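Local coordinates for protein leucine aminopeptidase 2 (Saccharomyces cerevisiae, PDB 2XPZ) that cleaves di- and tripeptides as a zinc-dependent aminopeptidase of the M1 family and has a weak epoxide hydrolase activity, at residues S23-F28 against F158-V163; D65-D70 against L101-A106; P229-D234 against I264-D269; Q236-N241 against L288-R293. All coordinates share one frame; numbering follows the deposited sequence.

Contact 1. Residues S23-F28 against F158-V163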
# COMPACT_ATOMS: atom_id res chain seq x y z
N SER A 23 -1.08 -23.92 7.25
CA SER A 23 0.23 -24.50 7.48
C SER A 23 0.51 -24.65 8.97
O SER A 23 -0.11 -23.99 9.79
CB SER A 23 1.30 -23.60 6.86
OG SER A 23 1.75 -22.64 7.80
N ASN A 24 1.46 -25.52 9.31
CA ASN A 24 1.86 -25.70 10.71
C ASN A 24 3.22 -25.09 11.03
O ASN A 24 4.10 -25.76 11.56
CB ASN A 24 1.82 -27.18 11.11
CG ASN A 24 2.62 -28.05 10.17
OD1 ASN A 24 3.63 -27.63 9.62
ND2 ASN A 24 2.16 -29.27 9.98
N TYR A 25 3.35 -23.80 10.75
CA TYR A 25 4.62 -23.10 10.85
C TYR A 25 5.26 -23.15 12.22
O TYR A 25 6.46 -22.91 12.36
CB TYR A 25 4.45 -21.64 10.44
CG TYR A 25 3.63 -20.80 11.39
CD1 TYR A 25 4.24 -19.93 12.28
CD2 TYR A 25 2.23 -20.85 11.40
CE1 TYR A 25 3.50 -19.16 13.15
CE2 TYR A 25 1.49 -20.08 12.27
CZ TYR A 25 2.13 -19.24 13.14
OH TYR A 25 1.40 -18.46 14.00
N LYS A 26 4.46 -23.44 13.24
CA LYS A 26 4.98 -23.46 14.60
C LYS A 26 5.83 -24.69 14.84
O LYS A 26 6.58 -24.74 15.82
CB LYS A 26 3.83 -23.41 15.62
CG LYS A 26 3.25 -22.01 15.84
CD LYS A 26 4.29 -21.04 16.41
CE LYS A 26 3.67 -19.68 16.70
NZ LYS A 26 4.63 -18.73 17.34
N ASP A 27 5.71 -25.67 13.95
CA ASP A 27 6.46 -26.94 14.04
C ASP A 27 7.76 -26.93 13.23
O ASP A 27 8.64 -27.75 13.47
CB ASP A 27 5.61 -28.12 13.57
CG ASP A 27 4.44 -28.41 14.49
OD1 ASP A 27 4.35 -27.76 15.56
OD2 ASP A 27 3.61 -29.28 14.15
N PHE A 28 7.88 -26.03 12.26
CA PHE A 28 9.08 -25.97 11.44
C PHE A 28 9.80 -24.62 11.51
O PHE A 28 9.21 -23.59 11.83
CB PHE A 28 8.77 -26.31 9.98
CG PHE A 28 8.29 -27.72 9.77
CD1 PHE A 28 9.19 -28.72 9.45
CD2 PHE A 28 6.95 -28.04 9.88
CE1 PHE A 28 8.76 -30.02 9.26
CE2 PHE A 28 6.51 -29.33 9.69
CZ PHE A 28 7.41 -30.32 9.38
N PHE A 158 4.68 -21.65 4.00
CA PHE A 158 4.04 -21.21 5.23
C PHE A 158 3.63 -19.76 5.01
O PHE A 158 4.43 -18.83 5.17
CB PHE A 158 5.03 -21.33 6.39
CG PHE A 158 5.67 -22.69 6.50
CD1 PHE A 158 4.99 -23.73 7.09
CD2 PHE A 158 6.93 -22.92 5.98
CE1 PHE A 158 5.57 -24.99 7.18
CE2 PHE A 158 7.51 -24.17 6.08
CZ PHE A 158 6.83 -25.20 6.68
N ASP A 159 2.38 -19.57 4.61
CA ASP A 159 1.92 -18.27 4.17
C ASP A 159 1.44 -17.44 5.36
O ASP A 159 0.25 -17.21 5.54
CB ASP A 159 0.80 -18.43 3.15
CG ASP A 159 0.45 -17.14 2.47
OD1 ASP A 159 1.12 -16.13 2.75
OD2 ASP A 159 -0.49 -17.15 1.65
N THR A 160 2.39 -17.00 6.17
CA THR A 160 2.10 -16.24 7.37
C THR A 160 3.23 -15.27 7.63
O THR A 160 4.39 -15.63 7.46
CB THR A 160 1.99 -17.13 8.58
OG1 THR A 160 1.98 -16.31 9.75
CG2 THR A 160 3.18 -18.07 8.67
N PRO A 161 2.91 -14.04 8.06
CA PRO A 161 3.93 -13.02 8.32
C PRO A 161 4.88 -13.39 9.48
O PRO A 161 5.88 -12.70 9.69
CB PRO A 161 3.10 -11.78 8.69
CG PRO A 161 1.71 -12.08 8.25
CD PRO A 161 1.55 -13.55 8.32
N SER A 162 4.59 -14.46 10.21
CA SER A 162 5.45 -14.86 11.33
C SER A 162 6.59 -15.76 10.88
O SER A 162 7.53 -16.00 11.63
CB SER A 162 4.63 -15.54 12.44
OG SER A 162 3.54 -16.24 11.89
N VAL A 163 6.48 -16.25 9.65
CA VAL A 163 7.55 -17.03 9.04
C VAL A 163 8.31 -16.15 8.05
O VAL A 163 7.78 -15.75 7.02
CB VAL A 163 7.02 -18.24 8.27
CG1 VAL A 163 8.14 -18.90 7.50
CG2 VAL A 163 6.37 -19.23 9.21
O HOH W 1 2.95 -16.53 15.17
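Tyr-25 carries CG between its backbone N and carbonyl carbon (chi1 69°), which lays its ring against Thr-160, Ser-162 and Val-163. Phe-158 sets CG beside its own backbone N (chi1 -51°), and its ring lies against Ser-23, Tyr-25 and Phe-28.

Thr-160 CG2 sits over one face of the Tyr-25 ring, 4.1 Å from the centroid, as a CH-pi contact. Lys-26 CG lies on the opposite face. Packing is tight at the root of the ring, where Tyr-25 CB is 3.3 Å from Val-163 CG2. Farther out, Ser-162 OG comes within 3.2 Å of Tyr-25 CE1. One water bonds Tyr-25 OH at 2.7 Å and reaches Ser-162 OG only weakly. The phenol oxygen is also bonded to the backbone N of Asp-18.

The Phe-158 ring receives Ser-23 OG at its edge, 3.5 Å from CD1, while that hydroxyl bonds Thr-21. Phe-158 CZ meets Phe-28 CB at 4.0 Å. Leu-54, Leu-67 and Leu-69 also touch this ring, so it belongs to the core of the N-terminal domain.

Residues 160-163 form a type I turn. Thr-160 OG1 accepts from Ser-162 N at 3.2 Å, an ST turn, and also bonds Asp-18.

No direct hydrogen bond joins the two segments. Many of their polar groups bond within a segment or to neighbours such as Asp-18, Thr-21 and, for Asp-159, Arg-152. Cohesion across the contact therefore rests mainly on apolar and CH-pi packing round two aromatic rings.

Contact 2. Residues D65-D70 against L101-A106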
# COMPACT_ATOMS: atom_id res chain seq x y z
N ASP A 65 2.72 -34.07 15.16
CA ASP A 65 3.71 -33.69 14.16
C ASP A 65 3.32 -34.08 12.73
O ASP A 65 2.98 -35.23 12.48
CB ASP A 65 5.07 -34.32 14.50
CG ASP A 65 5.69 -33.74 15.75
OD1 ASP A 65 5.23 -32.67 16.21
OD2 ASP A 65 6.64 -34.35 16.27
N GLU A 66 3.39 -33.12 11.81
CA GLU A 66 3.22 -33.39 10.37
C GLU A 66 3.76 -32.20 9.56
O GLU A 66 4.16 -31.18 10.14
CB GLU A 66 1.75 -33.69 10.03
CG GLU A 66 1.53 -34.37 8.66
CD GLU A 66 0.17 -35.06 8.53
OE1 GLU A 66 0.09 -36.11 7.85
OE2 GLU A 66 -0.82 -34.56 9.11
N LEU A 67 3.80 -32.31 8.24
CA LEU A 67 4.24 -31.18 7.41
C LEU A 67 3.09 -30.55 6.62
O LEU A 67 2.66 -31.09 5.61
CB LEU A 67 5.38 -31.60 6.48
CG LEU A 67 6.01 -30.54 5.57
CD1 LEU A 67 6.20 -29.21 6.29
CD2 LEU A 67 7.33 -31.06 5.05
N HIS A 68 2.60 -29.40 7.08
CA HIS A 68 1.44 -28.76 6.47
C HIS A 68 1.79 -27.43 5.83
O HIS A 68 2.26 -26.52 6.50
CB HIS A 68 0.36 -28.50 7.52
CG HIS A 68 -0.18 -29.74 8.14
ND1 HIS A 68 -0.89 -29.73 9.33
CD2 HIS A 68 -0.13 -31.04 7.76
CE1 HIS A 68 -1.25 -30.95 9.64
NE2 HIS A 68 -0.80 -31.78 8.70
N LEU A 69 1.54 -27.33 4.52
CA LEU A 69 1.82 -26.11 3.78
C LEU A 69 0.54 -25.48 3.22
O LEU A 69 -0.46 -26.17 3.02
CB LEU A 69 2.80 -26.39 2.64
CG LEU A 69 4.27 -26.65 2.95
CD1 LEU A 69 5.04 -26.67 1.65
CD2 LEU A 69 4.82 -25.60 3.86
N ASP A 70 0.58 -24.17 2.97
CA ASP A 70 -0.54 -23.45 2.36
C ASP A 70 -0.44 -23.50 0.86
O ASP A 70 0.65 -23.35 0.31
CB ASP A 70 -0.51 -21.98 2.77
CG ASP A 70 -0.83 -21.76 4.22
OD1 ASP A 70 -1.95 -22.10 4.65
OD2 ASP A 70 0.04 -21.22 4.94
N LEU A 101 -1.72 -28.29 1.89
CA LEU A 101 -0.84 -29.26 1.25
C LEU A 101 -0.15 -30.11 2.30
O LEU A 101 0.76 -29.64 2.98
CB LEU A 101 0.19 -28.53 0.38
CG LEU A 101 1.42 -29.23 -0.21
CD1 LEU A 101 1.02 -30.37 -1.11
CD2 LEU A 101 2.24 -28.22 -0.98
N VAL A 102 -0.60 -31.35 2.46
CA VAL A 102 -0.04 -32.25 3.47
C VAL A 102 1.03 -33.16 2.86
O VAL A 102 0.78 -33.87 1.89
CB VAL A 102 -1.12 -33.10 4.16
CG1 VAL A 102 -0.52 -33.85 5.34
CG2 VAL A 102 -2.25 -32.24 4.62
N ILE A 103 2.21 -33.12 3.45
CA ILE A 103 3.37 -33.82 2.93
C ILE A 103 3.93 -34.75 3.99
O ILE A 103 4.19 -34.32 5.11
CB ILE A 103 4.48 -32.81 2.53
CG1 ILE A 103 3.93 -31.73 1.60
CG2 ILE A 103 5.64 -33.55 1.88
CD1 ILE A 103 4.97 -30.69 1.16
N ASN A 104 4.14 -36.02 3.63
CA ASN A 104 4.74 -37.01 4.55
C ASN A 104 6.23 -36.83 4.82
O ASN A 104 7.08 -37.11 3.98
CB ASN A 104 4.48 -38.44 4.11
CG ASN A 104 4.97 -39.44 5.13
OD1 ASN A 104 4.54 -39.43 6.28
ND2 ASN A 104 5.90 -40.31 4.72
N ASN A 105 6.52 -36.40 6.04
CA ASN A 105 7.81 -35.93 6.46
C ASN A 105 8.45 -36.97 7.35
O ASN A 105 9.60 -36.85 7.75
CB ASN A 105 7.60 -34.64 7.26
CG ASN A 105 8.87 -34.05 7.77
OD1 ASN A 105 8.91 -33.47 8.86
ND2 ASN A 105 9.93 -34.18 7.00
N ALA A 106 7.68 -38.01 7.67
CA ALA A 106 8.10 -39.01 8.63
C ALA A 106 9.51 -39.51 8.36
O ALA A 106 10.29 -39.72 9.29
CB ALA A 106 7.13 -40.18 8.64
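Leu-69 and Leu-101 face each other as an antiparallel hydrogen-bonded pair. Leu-101 N gives to Leu-69 O at 2.7 Å, and Leu-69 N gives to Leu-101 O at 2.9 Å. A third bond runs from Ile-103 N to Leu-67 O at 3.0 Å.

His-68 and Val-102 are the non-hydrogen-bonded pair next to Leu-69 and Leu-101. His-68 bonds the backbone of Asn-24, and Val-102 that of Gln-89. Strand 67-71 is an outermost strand of the large sheet of the M1 N-terminal domain, with strand 99-103 next to it. The loop holding Asn-24 thus bonds the side of strand 67-71 away from strand 99-103.

Leu-67, Leu-69, Leu-101 and Ile-103 point to one face, where they meet side chains of strands 74-81 and 111-120. Leu-69 CD1 reaches Ile-103 CD1 at 4.1 Å.

On the other face His-68 carries CG beside its backbone N (chi1 -63°). This brings the ring alongside Val-102, with His-68 CD2 3.7 Å from Val-102 CG1. His-68 NE2 donates to Glu-66 OE2 at 2.8 Å, near the ring plane but above the carboxylate plane. The Asp-70 carboxylate accepts from Thr-21 OG1 and from the backbone N of Leu-22 and Asp-159.

Contact 3. Residues P229-D234 against I264-D269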
# COMPACT_ATOMS: atom_id res chain seq x y z
N PRO A 229 10.34 1.61 -21.26
CA PRO A 229 11.38 2.49 -21.81
C PRO A 229 10.89 3.89 -22.15
O PRO A 229 11.62 4.85 -21.93
CB PRO A 229 11.83 1.75 -23.07
CG PRO A 229 11.56 0.32 -22.78
CD PRO A 229 10.27 0.34 -22.00
N PHE A 230 9.68 4.03 -22.67
CA PHE A 230 9.25 5.34 -23.11
C PHE A 230 9.16 6.28 -21.94
O PHE A 230 9.31 7.49 -22.08
CB PHE A 230 7.90 5.27 -23.77
CG PHE A 230 6.78 5.01 -22.83
CD1 PHE A 230 6.24 6.03 -22.07
CD2 PHE A 230 6.24 3.75 -22.72
CE1 PHE A 230 5.19 5.80 -21.20
CE2 PHE A 230 5.19 3.51 -21.86
CZ PHE A 230 4.66 4.53 -21.10
N ARG A 231 8.91 5.71 -20.77
CA ARG A 231 8.64 6.47 -19.56
C ARG A 231 9.88 6.56 -18.71
O ARG A 231 9.85 7.10 -17.62
CB ARG A 231 7.55 5.78 -18.75
CG ARG A 231 6.85 6.68 -17.78
CD ARG A 231 6.31 5.88 -16.62
NE ARG A 231 5.54 4.74 -17.08
CZ ARG A 231 4.28 4.82 -17.45
NH1 ARG A 231 3.66 5.99 -17.41
NH2 ARG A 231 3.64 3.74 -17.86
N LEU A 232 10.98 6.03 -19.23
CA LEU A 232 12.16 5.81 -18.41
C LEU A 232 12.83 7.10 -17.95
O LEU A 232 13.12 7.26 -16.77
CB LEU A 232 13.15 4.92 -19.15
CG LEU A 232 14.46 4.69 -18.39
CD1 LEU A 232 14.18 4.03 -17.05
CD2 LEU A 232 15.42 3.87 -19.22
N LYS A 233 13.10 8.01 -18.87
CA LYS A 233 13.76 9.25 -18.50
C LYS A 233 12.88 10.14 -17.62
O LYS A 233 13.37 10.85 -16.74
CB LYS A 233 14.26 9.99 -19.74
CG LYS A 233 15.60 9.47 -20.27
CD LYS A 233 15.61 9.43 -21.78
CE LYS A 233 16.95 9.89 -22.33
NZ LYS A 233 17.09 9.60 -23.78
N ASP A 234 11.57 10.09 -17.85
CA ASP A 234 10.61 10.78 -17.01
C ASP A 234 10.61 10.32 -15.56
O ASP A 234 10.80 11.12 -14.65
CB ASP A 234 9.22 10.65 -17.61
CG ASP A 234 9.01 11.60 -18.77
OD1 ASP A 234 9.80 12.56 -18.88
OD2 ASP A 234 8.07 11.38 -19.56
N ILE A 264 12.83 1.18 -7.27
CA ILE A 264 11.41 1.45 -7.51
C ILE A 264 10.99 0.94 -8.89
O ILE A 264 11.59 1.32 -9.89
CB ILE A 264 11.11 2.98 -7.42
CG1 ILE A 264 11.26 3.48 -5.99
CG2 ILE A 264 9.73 3.32 -7.98
CD1 ILE A 264 11.21 4.98 -5.89
N LEU A 265 9.99 0.06 -8.94
CA LEU A 265 9.39 -0.37 -10.20
C LEU A 265 8.16 0.46 -10.47
O LEU A 265 7.21 0.41 -9.70
CB LEU A 265 8.99 -1.84 -10.17
CG LEU A 265 8.18 -2.28 -11.38
CD1 LEU A 265 9.08 -2.48 -12.58
CD2 LEU A 265 7.39 -3.53 -11.12
N VAL A 266 8.18 1.23 -11.54
CA VAL A 266 6.99 1.99 -11.91
C VAL A 266 6.20 1.13 -12.88
O VAL A 266 6.60 0.92 -14.02
CB VAL A 266 7.36 3.36 -12.50
CG1 VAL A 266 6.12 4.21 -12.65
CG2 VAL A 266 8.36 4.06 -11.60
N ASN A 267 5.08 0.59 -12.40
CA ASN A 267 4.32 -0.40 -13.15
C ASN A 267 3.66 0.10 -14.42
O ASN A 267 3.76 1.27 -14.77
CB ASN A 267 3.28 -1.05 -12.26
CG ASN A 267 3.87 -2.04 -11.34
OD1 ASN A 267 4.12 -3.19 -11.71
ND2 ASN A 267 4.15 -1.61 -10.13
N VAL A 268 2.97 -0.79 -15.11
CA VAL A 268 2.36 -0.38 -16.36
C VAL A 268 1.20 0.54 -16.04
O VAL A 268 0.73 0.57 -14.92
CB VAL A 268 1.88 -1.55 -17.22
CG1 VAL A 268 3.07 -2.13 -17.93
CG2 VAL A 268 1.20 -2.60 -16.38
N ASP A 269 0.75 1.27 -17.06
CA ASP A 269 -0.31 2.27 -16.90
C ASP A 269 -1.67 1.69 -16.44
O ASP A 269 -2.57 2.42 -16.00
CB ASP A 269 -0.56 3.03 -18.21
CG ASP A 269 0.60 3.94 -18.62
OD1 ASP A 269 0.72 5.08 -18.07
OD2 ASP A 269 1.40 3.49 -19.49
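Arg-231 and Asp-269 meet from opposite directions in a two-pronged salt bridge. Arg-231 NH1 gives to Asp-269 OD1 at 3.1 Å, on the syn side of the carboxylate but 34° out of its plane. Arg-231 NH2 lies 2.8 Å from Asp-269 OD2 in a weak hydrogen bond. The guanidinium and carboxylate planes are 54° apart, so the pairing is twisted rather than flat.

This polar end is the tight part. The arginine chain bends at its third torsion (chi3 -50°), which turns the guanidinium to the acid. Phe-230 CZ lies over one guanidinium face, offset to the rim. The edge of the same ring meets Asp-269 OD2 at 3.8 Å. NH2 has a second acidic partner in Glu-228, and NE bonds Thr-227 weakly.

The inner part is looser. Arg-231 CD comes no nearer than 4.3 Å to Val-266 CG1, and Arg-231 NH2 stays 4.0 Å from Asn-267 O. On the solvent side, Phe-230 is exposed and Asp-269 partly so, and both touch Lys-136.

With an alanine at Arg-231, Asp-269 and Glu-228 are likely to lose the cation they share, and Phe-230 the flat group it packs on.

Strands 223-227 and 264-266 are parallel neighbours linked through helices 232-240 and 243-253. The salt bridge joins the segments that follow the two strands of this beta-alpha-beta crossover.

Contact 4. Residues Q236-N241 against L288-R293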
# COMPACT_ATOMS: atom_id res chain seq x y z
N GLN A 236 12.84 8.65 -14.05
CA GLN A 236 14.15 8.91 -13.46
C GLN A 236 14.23 10.32 -12.96
O GLN A 236 14.78 10.58 -11.90
CB GLN A 236 15.28 8.66 -14.46
CG GLN A 236 16.68 8.82 -13.84
CD GLN A 236 17.81 8.84 -14.86
OE1 GLN A 236 17.58 8.96 -16.06
NE2 GLN A 236 19.03 8.73 -14.38
N TRP A 237 13.68 11.25 -13.72
CA TRP A 237 13.70 12.65 -13.30
C TRP A 237 12.83 12.82 -12.04
O TRP A 237 13.16 13.58 -11.13
CB TRP A 237 13.27 13.57 -14.45
CG TRP A 237 13.42 15.03 -14.12
CD1 TRP A 237 14.53 15.80 -14.29
CD2 TRP A 237 12.42 15.88 -13.54
NE1 TRP A 237 14.29 17.08 -13.85
CE2 TRP A 237 13.00 17.16 -13.39
CE3 TRP A 237 11.10 15.69 -13.13
CZ2 TRP A 237 12.30 18.24 -12.85
CZ3 TRP A 237 10.41 16.76 -12.60
CH2 TRP A 237 11.01 18.02 -12.46
N GLU A 238 11.74 12.08 -11.98
CA GLU A 238 10.81 12.22 -10.89
C GLU A 238 11.46 11.84 -9.57
O GLU A 238 11.38 12.57 -8.58
CB GLU A 238 9.60 11.34 -11.15
CG GLU A 238 8.33 11.87 -10.53
CD GLU A 238 7.89 13.17 -11.16
OE1 GLU A 238 8.18 13.39 -12.36
OE2 GLU A 238 7.25 13.96 -10.46
N PHE A 239 12.12 10.70 -9.56
CA PHE A 239 12.63 10.12 -8.33
C PHE A 239 14.04 10.59 -7.99
O PHE A 239 14.41 10.60 -6.83
CB PHE A 239 12.64 8.61 -8.47
CG PHE A 239 11.29 8.02 -8.72
CD1 PHE A 239 10.22 8.36 -7.92
CD2 PHE A 239 11.09 7.10 -9.73
CE1 PHE A 239 8.97 7.81 -8.14
CE2 PHE A 239 9.85 6.56 -9.95
CZ PHE A 239 8.79 6.92 -9.15
N GLU A 240 14.81 10.98 -9.00
CA GLU A 240 16.26 11.12 -8.85
C GLU A 240 16.74 12.24 -7.94
O GLU A 240 17.89 12.24 -7.52
CB GLU A 240 16.96 11.21 -10.22
CG GLU A 240 16.76 12.53 -10.97
CD GLU A 240 17.56 12.63 -12.27
OE1 GLU A 240 17.80 11.59 -12.92
OE2 GLU A 240 17.93 13.76 -12.67
N ASN A 241 15.87 13.19 -7.64
CA ASN A 241 16.29 14.32 -6.82
C ASN A 241 16.09 14.07 -5.33
O ASN A 241 16.84 14.60 -4.50
CB ASN A 241 15.53 15.58 -7.25
CG ASN A 241 16.09 16.85 -6.61
OD1 ASN A 241 17.23 17.24 -6.87
ND2 ASN A 241 15.27 17.51 -5.79
N LEU A 288 2.38 8.60 -10.02
CA LEU A 288 3.39 9.25 -9.19
C LEU A 288 4.20 10.17 -10.05
O LEU A 288 4.81 11.12 -9.58
CB LEU A 288 4.31 8.22 -8.52
CG LEU A 288 3.83 7.33 -7.36
CD1 LEU A 288 5.02 6.95 -6.49
CD2 LEU A 288 2.73 8.01 -6.53
N ILE A 289 4.21 9.87 -11.34
CA ILE A 289 4.95 10.70 -12.28
C ILE A 289 4.17 11.97 -12.64
O ILE A 289 3.26 11.92 -13.46
CB ILE A 289 5.22 9.96 -13.60
CG1 ILE A 289 5.88 8.62 -13.29
CG2 ILE A 289 6.13 10.83 -14.45
CD1 ILE A 289 7.05 8.70 -12.31
N ALA A 290 4.49 13.10 -12.01
CA ALA A 290 3.75 14.37 -12.23
C ALA A 290 4.54 15.33 -13.11
O ALA A 290 3.99 16.25 -13.71
CB ALA A 290 3.46 15.04 -10.93
N HIS A 291 5.78 15.16 -13.18
CA HIS A 291 6.66 15.99 -14.01
C HIS A 291 7.07 17.27 -13.28
O HIS A 291 7.71 18.15 -13.85
CB HIS A 291 6.04 16.26 -15.40
CG HIS A 291 5.88 15.01 -16.23
ND1 HIS A 291 4.66 14.45 -16.51
CD2 HIS A 291 6.81 14.21 -16.80
CE1 HIS A 291 4.83 13.36 -17.24
NE2 HIS A 291 6.13 13.19 -17.43
N ASP A 292 6.73 17.34 -11.99
CA ASP A 292 7.15 18.45 -11.14
C ASP A 292 7.60 17.99 -9.76
O ASP A 292 8.01 18.80 -8.94
CB ASP A 292 6.07 19.54 -11.06
CG ASP A 292 4.80 19.06 -10.38
OD1 ASP A 292 4.83 17.98 -9.77
OD2 ASP A 292 3.77 19.79 -10.45
N ARG A 293 7.51 16.68 -9.52
CA ARG A 293 7.92 16.03 -8.26
C ARG A 293 6.99 16.37 -7.12
O ARG A 293 7.39 16.35 -5.96
CB ARG A 293 9.36 16.38 -7.89
CG ARG A 293 10.40 15.74 -8.78
CD ARG A 293 11.71 16.46 -8.68
NE ARG A 293 12.73 15.80 -9.48
CZ ARG A 293 13.83 16.38 -9.94
NH1 ARG A 293 14.08 17.66 -9.68
NH2 ARG A 293 14.70 15.69 -10.66
O HOH W 2 5.74 13.21 -8.63
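Arg-293 lays its guanidinium flat on the Trp-237 ring, with centres 3.8 Å apart and planes at 11°. This is a stacked cation-pi pair over the six-membered ring. Asn-241 CB covers the opposite guanidinium face, 3.3 Å from Arg-293 CZ. At the edge, Arg-293 NH2 and NE both bond Trp-237 O, at 2.7 Å and 2.8 Å. The group is thus held between Trp-237 and Asn-241 and by a side-on grip on one carbonyl. Glu-240 OE2 is near Arg-293 NH2 but beyond a salt bridge.

Were a leucine to stand at Arg-293, Trp-237 O would probably lose its two side-chain donors and the indole its stacked cation.

Glu-238 is the second centre. Its chain bends at the second torsion (chi2 66°) and turns the carboxylate into the loop 288-293. His-291 N gives to Glu-238 OE1 at 3.1 Å on the syn side. Ala-290 N and Arg-293 N give weak bonds to OE2. A water donates to both Glu-238 OE2 and Leu-288 O. Nearby, Phe-239 CZ meets Ile-289 CD1 at 4.0 Å.

The contact joins helix 232-240 to the loop that leads to the zinc-binding helix 299-304. Leu-288 touches Ile-299 at its start. Several backbone N-H groups converge on the buried Glu-238 carboxylate. They would be expected to stabilise its negative charge, while the guanidinium charge probably gains from the indole pi face and the Trp-237 carbonyl.

Overall arrangement
From the N terminus, residues 23-28 come first and strand 28-40 follows. Contact 1 closes the longest loop, 129 residues between its segments, by bringing in residues 158-163 just before strand 165-172. Contact 2 lies within that loop, pairing strand 67-71 with strand 99-103. The two touch, and both belong to the N-terminal domain. Contacts 3 and 4 come later in the chain, and their segments alternate, so they cross. Both use helix 232-240: contact 3 ties the turn leading into it to the residues after strand 264-266, and contact 4 ties its later part to the loop before helix 299-304. Phe-239 packs on Val-266, joining them. Contacts 1 and 4 lie about 40 Å apart between centres.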